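Local structure of MccB protein (Escherichia coli, 6OM4) at residues Gln27-Leu32 with Glu36-Thr41; Tyr43-Pro48 with Thr52-Thr57; His98-Ser101 with Asn105-Leu108; Glu177-Lys180 with Glu184-Val187; Ala292-Val297 with Ile325-Ile330. The protein acts in microcin C7 biosynthesis, where it binds the N-formylated MccA peptide and probably uses ATP to attach a nucleotide to it. All blocks are in the same frame, centred on the assembly; numbering follows the deposited sequence.

Contact 1 (Gln27-Leu32 with Glu36-Thr41)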
# COMPACT_ATOMS: atom_id res chain seq x y z
N GLN A 27 -7.40 -15.46 16.95
CA GLN A 27 -7.86 -15.47 18.33
C GLN A 27 -7.34 -16.68 19.08
O GLN A 27 -7.49 -17.83 18.63
CB GLN A 27 -9.38 -15.55 18.34
CG GLN A 27 -10.03 -14.37 17.64
CD GLN A 27 -9.75 -13.10 18.39
OE1 GLN A 27 -9.78 -13.07 19.63
NE2 GLN A 27 -9.47 -12.03 17.65
N TYR A 28 -6.75 -16.43 20.26
CA TYR A 28 -6.45 -17.47 21.19
C TYR A 28 -7.65 -17.63 22.12
O TYR A 28 -8.05 -16.65 22.80
CB TYR A 28 -5.16 -17.17 21.96
CG TYR A 28 -4.84 -18.16 23.06
CD1 TYR A 28 -4.62 -19.50 22.80
CD2 TYR A 28 -4.74 -17.75 24.39
CE1 TYR A 28 -4.33 -20.42 23.80
CE2 TYR A 28 -4.44 -18.65 25.40
CZ TYR A 28 -4.23 -19.99 25.10
OH TYR A 28 -3.92 -20.88 26.10
N VAL A 29 -8.16 -18.86 22.20
CA VAL A 29 -9.26 -19.24 23.08
C VAL A 29 -8.73 -20.20 24.14
O VAL A 29 -8.44 -21.32 23.85
CB VAL A 29 -10.38 -19.88 22.24
CG1 VAL A 29 -11.63 -20.13 23.06
CG2 VAL A 29 -10.72 -18.99 21.07
N GLU A 30 -8.56 -19.70 25.36
CA GLU A 30 -7.94 -20.48 26.42
C GLU A 30 -8.89 -21.60 26.87
O GLU A 30 -8.45 -22.70 27.26
CB GLU A 30 -7.55 -19.54 27.57
CG GLU A 30 -7.41 -20.21 28.93
CD GLU A 30 -6.18 -21.07 29.13
OE1 GLU A 30 -5.48 -21.34 28.13
OE2 GLU A 30 -5.92 -21.48 30.30
N ASN A 31 -10.19 -21.29 26.85
CA ASN A 31 -11.26 -22.19 27.25
C ASN A 31 -11.41 -23.28 26.19
O ASN A 31 -11.96 -23.05 25.11
CB ASN A 31 -12.51 -21.34 27.45
CG ASN A 31 -13.77 -22.05 27.90
OD1 ASN A 31 -13.99 -23.23 27.64
ND2 ASN A 31 -14.66 -21.26 28.47
N LEU A 32 -10.94 -24.49 26.50
CA LEU A 32 -10.95 -25.60 25.53
C LEU A 32 -12.36 -25.94 25.09
O LEU A 32 -12.60 -26.33 23.94
CB LEU A 32 -10.35 -26.85 26.15
CG LEU A 32 -8.97 -27.24 25.66
CD1 LEU A 32 -8.54 -28.55 26.31
CD2 LEU A 32 -8.93 -27.32 24.13
N GLU A 36 -13.68 -25.91 21.22
CA GLU A 36 -14.29 -27.08 20.59
C GLU A 36 -15.64 -26.68 20.01
O GLU A 36 -16.01 -27.11 18.92
CB GLU A 36 -14.40 -28.23 21.62
CG GLU A 36 -13.04 -28.79 22.01
CD GLU A 36 -13.08 -29.91 23.05
OE1 GLU A 36 -14.19 -30.15 23.61
OE2 GLU A 36 -11.99 -30.51 23.37
N ASN A 37 -16.41 -25.88 20.76
CA ASN A 37 -17.72 -25.46 20.29
C ASN A 37 -17.61 -24.48 19.11
O ASN A 37 -18.45 -24.50 18.20
CB ASN A 37 -18.56 -24.85 21.41
CG ASN A 37 -19.19 -25.90 22.31
OD1 ASN A 37 -19.32 -27.10 21.95
ND2 ASN A 37 -19.60 -25.46 23.48
N ILE A 38 -16.58 -23.62 19.10
CA ILE A 38 -16.37 -22.75 17.94
C ILE A 38 -16.12 -23.60 16.70
O ILE A 38 -16.59 -23.31 15.60
CB ILE A 38 -15.21 -21.77 18.20
CG1 ILE A 38 -15.54 -20.79 19.35
CG2 ILE A 38 -14.82 -21.06 16.91
CD1 ILE A 38 -14.33 -20.06 19.94
N ILE A 39 -15.31 -24.65 16.86
CA ILE A 39 -15.00 -25.58 15.71
C ILE A 39 -16.29 -26.21 15.20
O ILE A 39 -16.52 -26.23 13.99
CB ILE A 39 -13.98 -26.66 16.11
CG1 ILE A 39 -12.60 -26.05 16.36
CG2 ILE A 39 -13.92 -27.76 15.06
CD1 ILE A 39 -11.68 -26.91 17.18
N LYS A 40 -17.14 -26.71 16.12
CA LYS A 40 -18.39 -27.37 15.72
C LYS A 40 -19.29 -26.38 14.99
O LYS A 40 -19.92 -26.73 13.98
CB LYS A 40 -19.12 -27.96 16.93
CG LYS A 40 -18.44 -29.14 17.61
CD LYS A 40 -19.12 -29.46 18.96
CE LYS A 40 -18.86 -30.86 19.45
NZ LYS A 40 -19.74 -31.22 20.59
N THR A 41 -19.33 -25.13 15.46
CA THR A 41 -20.12 -24.08 14.83
C THR A 41 -19.57 -23.78 13.43
O THR A 41 -20.32 -23.73 12.45
CB THR A 41 -20.19 -22.83 15.71
OG1 THR A 41 -20.77 -23.21 16.96
CG2 THR A 41 -20.99 -21.69 15.12

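Contact 2 (Tyr43-Pro48 with Thr52-Thr57)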
# COMPACT_ATOMS: atom_id res chain seq x y z
N TYR A 43 -17.87 -25.55 11.46
CA TYR A 43 -18.03 -26.68 10.57
C TYR A 43 -19.41 -26.67 9.90
O TYR A 43 -19.52 -27.10 8.74
CB TYR A 43 -17.78 -27.96 11.35
CG TYR A 43 -17.86 -29.24 10.55
CD1 TYR A 43 -16.78 -29.68 9.82
CD2 TYR A 43 -19.00 -30.02 10.60
CE1 TYR A 43 -16.81 -30.90 9.15
CE2 TYR A 43 -19.04 -31.24 9.93
CZ TYR A 43 -17.95 -31.67 9.20
OH TYR A 43 -17.99 -32.87 8.53
N CYS A 44 -20.44 -26.13 10.59
CA CYS A 44 -21.77 -26.03 10.02
C CYS A 44 -21.81 -25.15 8.78
O CYS A 44 -22.77 -25.21 8.02
CB CYS A 44 -22.76 -25.45 11.01
SG CYS A 44 -23.01 -26.54 12.43
N PHE A 45 -20.83 -24.26 8.61
CA PHE A 45 -20.89 -23.28 7.54
C PHE A 45 -19.88 -23.57 6.42
O PHE A 45 -19.59 -22.67 5.68
CB PHE A 45 -20.69 -21.87 8.13
CG PHE A 45 -21.77 -21.46 9.08
CD1 PHE A 45 -22.97 -20.94 8.61
CD2 PHE A 45 -21.64 -21.69 10.44
CE1 PHE A 45 -24.01 -20.64 9.50
CE2 PHE A 45 -22.67 -21.39 11.32
CZ PHE A 45 -23.84 -20.83 10.85
N ILE A 46 -19.38 -24.80 6.30
CA ILE A 46 -18.50 -25.13 5.18
C ILE A 46 -19.24 -24.87 3.86
O ILE A 46 -18.67 -24.28 2.88
CB ILE A 46 -17.98 -26.58 5.30
CG1 ILE A 46 -17.09 -26.79 6.52
CG2 ILE A 46 -17.23 -26.97 4.03
CD1 ILE A 46 -16.04 -25.77 6.69
N THR A 47 -20.52 -25.29 3.83
CA THR A 47 -21.43 -25.03 2.72
C THR A 47 -22.35 -23.91 3.18
O THR A 47 -22.56 -23.76 4.38
CB THR A 47 -22.26 -26.26 2.30
OG1 THR A 47 -23.23 -26.63 3.29
CG2 THR A 47 -21.39 -27.47 2.02
N PRO A 48 -22.90 -23.09 2.25
CA PRO A 48 -23.73 -21.94 2.62
C PRO A 48 -24.92 -22.41 3.47
O PRO A 48 -25.63 -23.30 3.08
CB PRO A 48 -24.25 -21.40 1.28
CG PRO A 48 -23.22 -21.88 0.27
CD PRO A 48 -22.75 -23.22 0.79
N THR A 52 -30.30 -20.73 11.39
CA THR A 52 -31.24 -21.81 11.88
C THR A 52 -30.87 -23.19 11.32
O THR A 52 -30.89 -24.16 12.07
CB THR A 52 -32.71 -21.46 11.66
OG1 THR A 52 -32.95 -21.63 10.26
CG2 THR A 52 -33.05 -20.07 12.15
N ALA A 53 -30.52 -23.31 10.03
CA ALA A 53 -30.12 -24.57 9.45
C ALA A 53 -28.90 -25.15 10.16
O ALA A 53 -28.81 -26.38 10.32
CB ALA A 53 -29.88 -24.44 7.96
N ALA A 54 -27.95 -24.28 10.56
CA ALA A 54 -26.77 -24.71 11.29
C ALA A 54 -27.18 -25.11 12.72
O ALA A 54 -26.78 -26.14 13.18
CB ALA A 54 -25.72 -23.63 11.32
N LEU A 55 -27.99 -24.28 13.37
CA LEU A 55 -28.46 -24.53 14.76
C LEU A 55 -29.20 -25.88 14.83
O LEU A 55 -29.07 -26.56 15.84
CB LEU A 55 -29.33 -23.35 15.21
CG LEU A 55 -29.98 -23.42 16.59
CD1 LEU A 55 -28.96 -23.71 17.66
CD2 LEU A 55 -30.67 -22.10 16.88
N GLU A 56 -29.92 -26.27 13.77
CA GLU A 56 -30.54 -27.62 13.60
C GLU A 56 -29.57 -28.80 13.74
O GLU A 56 -29.98 -29.87 14.21
CB GLU A 56 -31.15 -27.78 12.20
CG GLU A 56 -32.66 -27.80 12.15
CD GLU A 56 -33.23 -27.12 10.92
OE1 GLU A 56 -33.98 -26.15 11.09
OE2 GLU A 56 -32.90 -27.54 9.80
N THR A 57 -28.33 -28.68 13.25
CA THR A 57 -27.46 -29.86 13.11
C THR A 57 -26.25 -29.83 14.06
O THR A 57 -25.53 -30.82 14.12
CB THR A 57 -26.99 -30.03 11.66
OG1 THR A 57 -26.27 -28.85 11.32
CG2 THR A 57 -28.14 -30.24 10.70

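Contact 3 (His98-Ser101 with Asn105-Leu108)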
# COMPACT_ATOMS: atom_id res chain seq x y z
N HIS A 98 -8.31 -11.94 0.68
CA HIS A 98 -7.85 -10.82 1.46
C HIS A 98 -9.01 -9.83 1.72
O HIS A 98 -9.30 -9.49 2.88
CB HIS A 98 -6.64 -10.19 0.77
CG HIS A 98 -6.22 -8.89 1.36
ND1 HIS A 98 -5.48 -8.83 2.53
CD2 HIS A 98 -6.37 -7.63 0.91
CE1 HIS A 98 -5.24 -7.54 2.78
NE2 HIS A 98 -5.78 -6.80 1.81
N TYR A 99 -9.76 -9.44 0.70
CA TYR A 99 -10.87 -8.45 0.90
C TYR A 99 -11.96 -9.05 1.82
O TYR A 99 -12.49 -8.36 2.70
CB TYR A 99 -11.45 -7.92 -0.42
CG TYR A 99 -10.42 -7.44 -1.44
CD1 TYR A 99 -9.30 -6.71 -1.05
CD2 TYR A 99 -10.53 -7.74 -2.80
CE1 TYR A 99 -8.36 -6.26 -1.97
CE2 TYR A 99 -9.57 -7.32 -3.72
CZ TYR A 99 -8.46 -6.61 -3.30
OH TYR A 99 -7.49 -6.24 -4.22
N GLN A 100 -12.29 -10.32 1.63
CA GLN A 100 -13.33 -11.02 2.42
C GLN A 100 -12.94 -11.00 3.89
O GLN A 100 -13.78 -10.78 4.74
CB GLN A 100 -13.49 -12.49 2.04
CG GLN A 100 -14.13 -12.74 0.69
CD GLN A 100 -14.26 -14.19 0.30
OE1 GLN A 100 -15.07 -14.57 -0.59
NE2 GLN A 100 -13.39 -15.01 0.84
N SER A 101 -11.64 -11.18 4.14
CA SER A 101 -11.13 -11.27 5.50
C SER A 101 -11.27 -9.96 6.27
O SER A 101 -11.15 -10.01 7.51
CB SER A 101 -9.72 -11.78 5.53
OG SER A 101 -8.76 -10.77 5.22
N ASN A 105 -17.19 -7.00 0.49
CA ASN A 105 -17.62 -7.70 -0.73
C ASN A 105 -16.51 -7.58 -1.77
O ASN A 105 -16.26 -6.50 -2.26
CB ASN A 105 -18.93 -7.11 -1.29
CG ASN A 105 -19.43 -7.81 -2.52
OD1 ASN A 105 -18.68 -8.48 -3.25
ND2 ASN A 105 -20.73 -7.65 -2.78
N PRO A 106 -15.78 -8.68 -2.09
CA PRO A 106 -14.59 -8.60 -2.93
C PRO A 106 -14.88 -8.09 -4.35
O PRO A 106 -14.03 -7.42 -4.97
CB PRO A 106 -14.07 -10.05 -2.93
CG PRO A 106 -15.29 -10.89 -2.66
CD PRO A 106 -16.12 -10.07 -1.70
N VAL A 107 -16.08 -8.37 -4.87
CA VAL A 107 -16.42 -7.90 -6.23
C VAL A 107 -16.53 -6.37 -6.24
O VAL A 107 -16.17 -5.74 -7.28
CB VAL A 107 -17.68 -8.58 -6.81
CG1 VAL A 107 -18.06 -8.05 -8.19
CG2 VAL A 107 -17.53 -10.10 -6.87
N LEU A 108 -17.05 -5.74 -5.17
CA LEU A 108 -17.15 -4.26 -5.15
C LEU A 108 -15.77 -3.60 -4.98
O LEU A 108 -15.50 -2.60 -5.59
CB LEU A 108 -18.12 -3.80 -4.06
CG LEU A 108 -19.51 -4.42 -4.17
CD1 LEU A 108 -20.41 -3.90 -3.05
CD2 LEU A 108 -20.13 -4.11 -5.52

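Contact 4 (Glu177-Lys180 with Glu184-Val187)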
# COMPACT_ATOMS: atom_id res chain seq x y z
N GLU A 177 6.29 -5.07 -19.64
CA GLU A 177 6.29 -6.10 -18.61
C GLU A 177 4.97 -6.13 -17.82
O GLU A 177 4.55 -7.19 -17.40
CB GLU A 177 7.54 -5.90 -17.74
CG GLU A 177 8.81 -6.24 -18.51
CD GLU A 177 8.89 -7.66 -19.05
OE1 GLU A 177 8.50 -8.63 -18.33
OE2 GLU A 177 9.34 -7.79 -20.23
N LEU A 178 4.31 -4.98 -17.65
CA LEU A 178 3.06 -4.90 -16.97
C LEU A 178 2.01 -5.59 -17.83
O LEU A 178 1.20 -6.34 -17.34
CB LEU A 178 2.65 -3.44 -16.69
CG LEU A 178 3.45 -2.66 -15.63
CD1 LEU A 178 2.75 -1.35 -15.32
CD2 LEU A 178 3.63 -3.48 -14.36
N LEU A 179 2.01 -5.32 -19.14
CA LEU A 179 1.00 -5.89 -20.02
C LEU A 179 1.26 -7.38 -20.25
O LEU A 179 0.33 -8.15 -20.53
CB LEU A 179 0.94 -5.09 -21.32
CG LEU A 179 0.37 -3.68 -21.19
CD1 LEU A 179 0.42 -2.94 -22.53
CD2 LEU A 179 -1.06 -3.69 -20.67
N LYS A 180 2.50 -7.85 -20.07
CA LYS A 180 2.72 -9.29 -20.13
C LYS A 180 2.10 -10.01 -18.93
O LYS A 180 1.81 -11.22 -19.02
CB LYS A 180 4.20 -9.62 -20.18
CG LYS A 180 4.79 -9.39 -21.56
CD LYS A 180 6.30 -9.32 -21.53
CE LYS A 180 6.95 -10.49 -20.80
NZ LYS A 180 8.43 -10.51 -21.01
N GLU A 184 -5.37 -7.18 -19.29
CA GLU A 184 -6.75 -6.66 -19.12
C GLU A 184 -6.73 -5.17 -18.72
O GLU A 184 -7.78 -4.55 -18.69
CB GLU A 184 -7.53 -7.52 -18.11
CG GLU A 184 -7.61 -9.01 -18.48
CD GLU A 184 -8.27 -9.99 -17.50
OE1 GLU A 184 -9.15 -9.56 -16.70
OE2 GLU A 184 -7.89 -11.21 -17.51
N ILE A 185 -5.56 -4.58 -18.42
CA ILE A 185 -5.49 -3.20 -17.95
C ILE A 185 -4.95 -2.30 -19.06
O ILE A 185 -4.53 -2.77 -20.11
CB ILE A 185 -4.65 -3.08 -16.67
CG1 ILE A 185 -3.17 -3.28 -16.96
CG2 ILE A 185 -5.18 -4.01 -15.59
CD1 ILE A 185 -2.28 -2.97 -15.82
N SER A 186 -4.97 -0.99 -18.79
CA SER A 186 -4.49 0.04 -19.71
C SER A 186 -3.24 0.69 -19.11
O SER A 186 -3.29 1.08 -17.93
CB SER A 186 -5.59 1.06 -19.92
OG SER A 186 -5.18 2.04 -20.87
N VAL A 187 -2.16 0.82 -19.90
CA VAL A 187 -0.93 1.47 -19.47
C VAL A 187 -0.52 2.48 -20.54
O VAL A 187 -0.56 2.17 -21.72
CB VAL A 187 0.20 0.45 -19.26
CG1 VAL A 187 1.46 1.13 -18.76
CG2 VAL A 187 -0.24 -0.67 -18.32

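Contact 5 (Ala292-Val297 with Ile325-Ile330)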
# COMPACT_ATOMS: atom_id res chain seq x y z
N ALA A 292 18.07 -3.86 -2.27
CA ALA A 292 16.74 -4.27 -2.76
C ALA A 292 15.76 -4.52 -1.61
O ALA A 292 14.59 -4.13 -1.71
CB ALA A 292 16.82 -5.47 -3.67
N PRO A 293 16.14 -5.23 -0.53
CA PRO A 293 15.17 -5.50 0.54
C PRO A 293 14.52 -4.23 1.10
O PRO A 293 13.32 -4.23 1.37
CB PRO A 293 15.99 -6.22 1.60
CG PRO A 293 17.04 -6.98 0.79
CD PRO A 293 17.38 -6.03 -0.36
N VAL A 294 15.29 -3.14 1.23
CA VAL A 294 14.76 -1.84 1.75
C VAL A 294 13.78 -1.24 0.74
O VAL A 294 12.64 -0.86 1.04
CB VAL A 294 15.93 -0.90 2.08
CG1 VAL A 294 15.40 0.49 2.38
CG2 VAL A 294 16.75 -1.45 3.26
N ASN A 295 14.23 -1.20 -0.51
CA ASN A 295 13.45 -0.74 -1.62
C ASN A 295 12.10 -1.46 -1.62
O ASN A 295 11.01 -0.84 -1.69
CB ASN A 295 14.18 -0.98 -2.93
CG ASN A 295 13.37 -0.59 -4.14
OD1 ASN A 295 12.59 -1.41 -4.67
ND2 ASN A 295 13.58 0.64 -4.56
N ASN A 296 12.18 -2.79 -1.61
CA ASN A 296 10.98 -3.65 -1.83
C ASN A 296 9.98 -3.51 -0.68
O ASN A 296 8.78 -3.57 -0.91
CB ASN A 296 11.37 -5.11 -2.03
CG ASN A 296 12.21 -5.35 -3.26
OD1 ASN A 296 12.44 -6.51 -3.64
ND2 ASN A 296 12.64 -4.28 -3.93
N VAL A 297 10.45 -3.34 0.56
CA VAL A 297 9.56 -3.14 1.71
C VAL A 297 8.76 -1.86 1.54
O VAL A 297 7.53 -1.81 1.74
CB VAL A 297 10.36 -3.11 3.04
CG1 VAL A 297 9.53 -2.58 4.19
CG2 VAL A 297 10.92 -4.49 3.39
N ILE A 325 10.72 1.83 8.40
CA ILE A 325 11.03 0.51 8.80
C ILE A 325 12.55 0.32 8.68
O ILE A 325 13.09 0.41 7.58
CB ILE A 325 10.28 -0.54 7.95
CG1 ILE A 325 8.77 -0.32 7.97
CG2 ILE A 325 10.66 -1.95 8.41
CD1 ILE A 325 8.29 0.57 6.87
N TRP A 326 13.21 0.07 9.81
CA TRP A 326 14.65 -0.08 9.86
C TRP A 326 15.00 -1.44 9.26
O TRP A 326 14.20 -2.36 9.33
CB TRP A 326 15.18 0.10 11.29
CG TRP A 326 15.46 1.51 11.74
CD1 TRP A 326 16.66 1.98 12.19
CD2 TRP A 326 14.56 2.63 11.86
NE1 TRP A 326 16.58 3.31 12.54
CE2 TRP A 326 15.29 3.73 12.35
CE3 TRP A 326 13.20 2.84 11.55
CZ2 TRP A 326 14.72 4.99 12.56
CZ3 TRP A 326 12.64 4.08 11.76
CH2 TRP A 326 13.40 5.14 12.23
N SER A 327 16.20 -1.57 8.68
CA SER A 327 16.62 -2.86 8.18
C SER A 327 17.81 -3.38 9.01
O SER A 327 18.12 -4.55 8.90
CB SER A 327 16.93 -2.84 6.70
OG SER A 327 18.01 -1.96 6.42
N ASP A 328 18.45 -2.54 9.83
CA ASP A 328 19.59 -3.09 10.60
C ASP A 328 19.23 -3.33 12.06
O ASP A 328 20.05 -3.82 12.82
CB ASP A 328 20.86 -2.26 10.51
CG ASP A 328 20.71 -0.79 10.83
OD1 ASP A 328 19.81 -0.43 11.64
OD2 ASP A 328 21.44 -0.02 10.16
N GLU A 329 17.98 -3.06 12.40
CA GLU A 329 17.42 -3.49 13.67
C GLU A 329 15.90 -3.61 13.50
O GLU A 329 15.35 -3.19 12.49
CB GLU A 329 17.79 -2.52 14.78
CG GLU A 329 17.37 -1.09 14.52
CD GLU A 329 17.92 -0.12 15.57
OE1 GLU A 329 18.08 -0.54 16.73
OE2 GLU A 329 18.19 1.04 15.22
N ILE A 330 15.26 -4.22 14.49
CA ILE A 330 13.83 -4.41 14.47
C ILE A 330 13.18 -3.11 14.97
O ILE A 330 13.26 -2.78 16.16
CB ILE A 330 13.40 -5.59 15.38
CG1 ILE A 330 14.04 -6.92 14.98
CG2 ILE A 330 11.90 -5.67 15.46
CD1 ILE A 330 13.42 -7.53 13.80

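Contact 1 (Gln27-Leu32 with Glu36-Thr41)
Val29 and Ile38 meet end on, each side chain reaching out from its backbone until the methyls touch tip to tip. Both branches of the valine take part: CG2 lies 3.9 Å from Ile38 CD1, and Val29 CG1 is only slightly farther, so the isoleucine's terminal methyl rests against the fork. Ile38 presents that methyl because CG1 stands beside its backbone N (chi1 -65°) and the chain then runs on extended, spanning a gap of 9.4 Å between the CA atoms of Val29 and Ile38. Both residues are buried, and Ile38 also touches Val20 of strand 17-20 and Cys68 of helix 62-74.

Strand 27-29 is an outermost strand of the three-stranded antiparallel sheet 11-14, 17-20, 27-29, and the chain leaves it almost at once, through an N-cap, for helix 32-43, which packs back on it. Asn31 sits at the N-cap position and its OD1 takes the amide of Leu34. The first helical turn then closes through Glu36 N, which donates to Leu32 O at 3.0 Å with a fairly straight N-H...O angle of 159°.

Glu36 comes alongside that same carbonyl: its CG approaches Leu32 O to 3.2 Å while the extended chain carries the carboxylate on past the leucine, where Glu36 OE2 is a loose 4.5 Å from Leu32 CD2. Farther along the helix Thr41 turns its hydroxyl back to its own backbone, OG1 bonding Asn37 O at 2.9 Å, and Thr41 N reaches that oxygen from the opposite face of the carbonyl plane, giving it two donors.

Contact 2 (Tyr43-Pro48 with Thr52-Thr57)
Cys44 and Phe45 close on one methyl group, Ala54 CB, and the touch is mainly apolar. Cys44 CB lies 3.5 Å from Ala54 CB, tighter than usual for two carbons, and the CA atoms of Cys44 and Ala54 are correspondingly near at 5.3 Å. From its own direction Phe45 brings the far end of its ring: CZ is 3.4 Å from Ala54 CB, with Phe45 CE1 and CE2 almost equally placed on either flank of that closest atom. The methyl approaches the ring obliquely. Because Phe45 CG stands beside the backbone N (chi1 -64°), the ring end reaches the helix although the side chain sets out along a different line.

Sulfur contacts are looser. Cys44 SG passes 3.9 Å from Ala54 O and 4.1 Å from Thr57 OG1, distances of simple van der Waals approach.

Polar bonds lie within each partner. A type I beta turn from Tyr43 to Ile46 shapes the first, though its closing bond, Ile46 N to Tyr43 O, is weak. On the helix, Thr57 N donates to Ala54 O at 3.0 Å, and Thr57 OG1 adds a weak bond to the same oxygen.

The contact folds the turn after helix 32-43 against helix 51-58, with the short strand 49-50 between them in sequence. Helix 62-74 covers the pair, Phe65 touching both Phe45 and Ala54 while the Phe45 and Phe69 rings meet at about 45°. Strand 2-5 also adjoins, the backbone of Phe45 bonding that of Leu5 and its side chain touching Tyr3.

Contact 3 (His98-Ser101 with Asn105-Leu108)
Tyr99 and Gln100, neighbours on helix 93-101, both lean on Pro106, the first residue of the next helix. Tyr99 does so with the base of its side chain: CB lies 4.1 Å from Pro106 CA and 4.2 Å from Pro106 CB. Its first torsion (-48°) sets CG beside the backbone N, from where the ring rises past the proline, and CD2 comes 4.1 Å from Pro106 O at a slant to the ring. The rest of the ring continues along helix 106-114, touching Val109, Gln110 and Leu113, and it meets Tyr313.

Gln100 uses its aliphatic stem. CG is 4.0 Å from Pro106 CG and nearly as close to the proline CD, the extended chain and the puckered ring crossing at an oblique angle; the side chain also touches Tyr8 and Asn84.

Asn105 faces away from the first helix. With CG trans to the backbone N (chi1 -178°), its OD1 accepts from Val107 N at 3.1 Å, a bent bond (136°) that caps the start of helix 106-114. The Ser101 hydroxyl bonds the His98 carbonyl of its own helix, OG to O at 2.7 Å.

Both helices lie in the ThiF-family region. The side chain of Tyr99 is about 9 Å from that of Arg94, seen to bind ATP in a structure of this protein, though not in this chain.

Proline suits the first turn, where its lack of an N-H costs no helical bond. Across the buried junction the chemistry is mostly carbon against carbon, with one ring carbon near the Pro106 carbonyl oxygen, and the helices pack at ordinary van der Waals distances.

Contact 4 (Glu177-Lys180 with Glu184-Val187)
Leu179 reaches Val187 through two ordinary torsions: chi1 of -70° sets CG beside the backbone N, and with chi2 at 177° CD1 continues the extended chain while the other branch, CD2, turns to the strand. Val187 offers CG2, the branch that lies opposite its own carbonyl carbon, and Leu179 CD2 touches it at 3.9 Å. The two side chains run antiparallel past each other and meet through these methyls. The same leucine methyl also comes 3.6 Å from Ile185 O and, more loosely, 4.3 Å from Ile185 CG1, so it bridges Ile185, just before the strand, and Val187 within it, while Ser186 between them faces away.

Leu178, the next residue back, covers Val187 from beside Leu179, its CD1 being 4.3 Å from Val187 CG2. It is buried more deeply, since Ser131, Val132 and Ala135 of helix 125-136 also pack on it.

Charged groups stay on the helix's other side. Lys180 NZ forms a salt bridge with Glu177 OE2 at 3.0 Å, meeting that oxygen on its syn side and close to the carboxylate plane; Arg181 pairs with Glu177 OE1.

On the sheet, Ile185 and Val187 touch Ile142 and Leu144 of neighbouring strand 141-146, and Ser186 bonds the backbone of Ile142. Helix 170-181 thereby packs on the edge strand of the parallel part of the main sheet, the helix-to-strand return of the beta-alpha-beta unit 141-146, 170-181, 186-191, as in the Rossmann-like nucleotide-binding fold of the ThiF family.

Contact 5 (Ala292-Val297 with Ile325-Ile330)
No flat group lies between Val294 and Ser327 or between Val297 and Ile325, the two pairs that make this contact. The one large ring here, the indole of Trp326, leaves the strand on the side away from the helix; there it makes a cation-pi interaction with Lys331, touches Ile243 and His333, and packs on a modified side chain of the bound peptide.

Toward the helix, the closest approach is Val294 CG2 to Ser327 OG, 3.4 Å, with Ser327 CB at 3.7 Å from the same methyl. The hydroxyl is tucked between the backbone N and the carbonyl carbon (chi1 63°), and its polar need is met elsewhere, by a hydrogen bond with Asp242 O, so the valine simply lies against a serine that is already engaged. One helical turn on, Val297 points at the strand and its CG1 lies 4.3 Å from Ile325 CD1, a looser touch between methyls.

Ala244 fills in beside both valines, and the backbone of Ile325 pairs with that of Ala244, so strand 243-250 shares the same helix face. The Val294 side chain is about 10 Å from the bound adenosine phosphoramidate. The start of helix 292-311 thus packs on strands 243-250 and 321-326, where the main mixed sheet of this ThiF-family fold turns antiparallel, and through Val294 also touches Tyr239 of strand 234-240 at the ATP site.

Overall arrangement
The five contacts follow one another along the chain; none encloses or crosses another. Contact 1 closes the turn from strand 27-29 into helix 32-43, and contact 2, adjoining it in sequence with centres about 17 Å apart, returns that helix's exit to helix 51-58. Contact 3 closes the corner between helices 93-101 and 106-114, its centre about 25 Å and 22 Å from the centres of contacts 1 and 2. Contacts 4 and 5 both reach the eight-stranded mixed sheet, their centres about 29 Å apart: 177-180 with 184-187 closes a short return at edge strand 186-191, whereas 292-297 with 325-330 spans 27 intervening residues and ties helix 292-311 to the antiparallel portion.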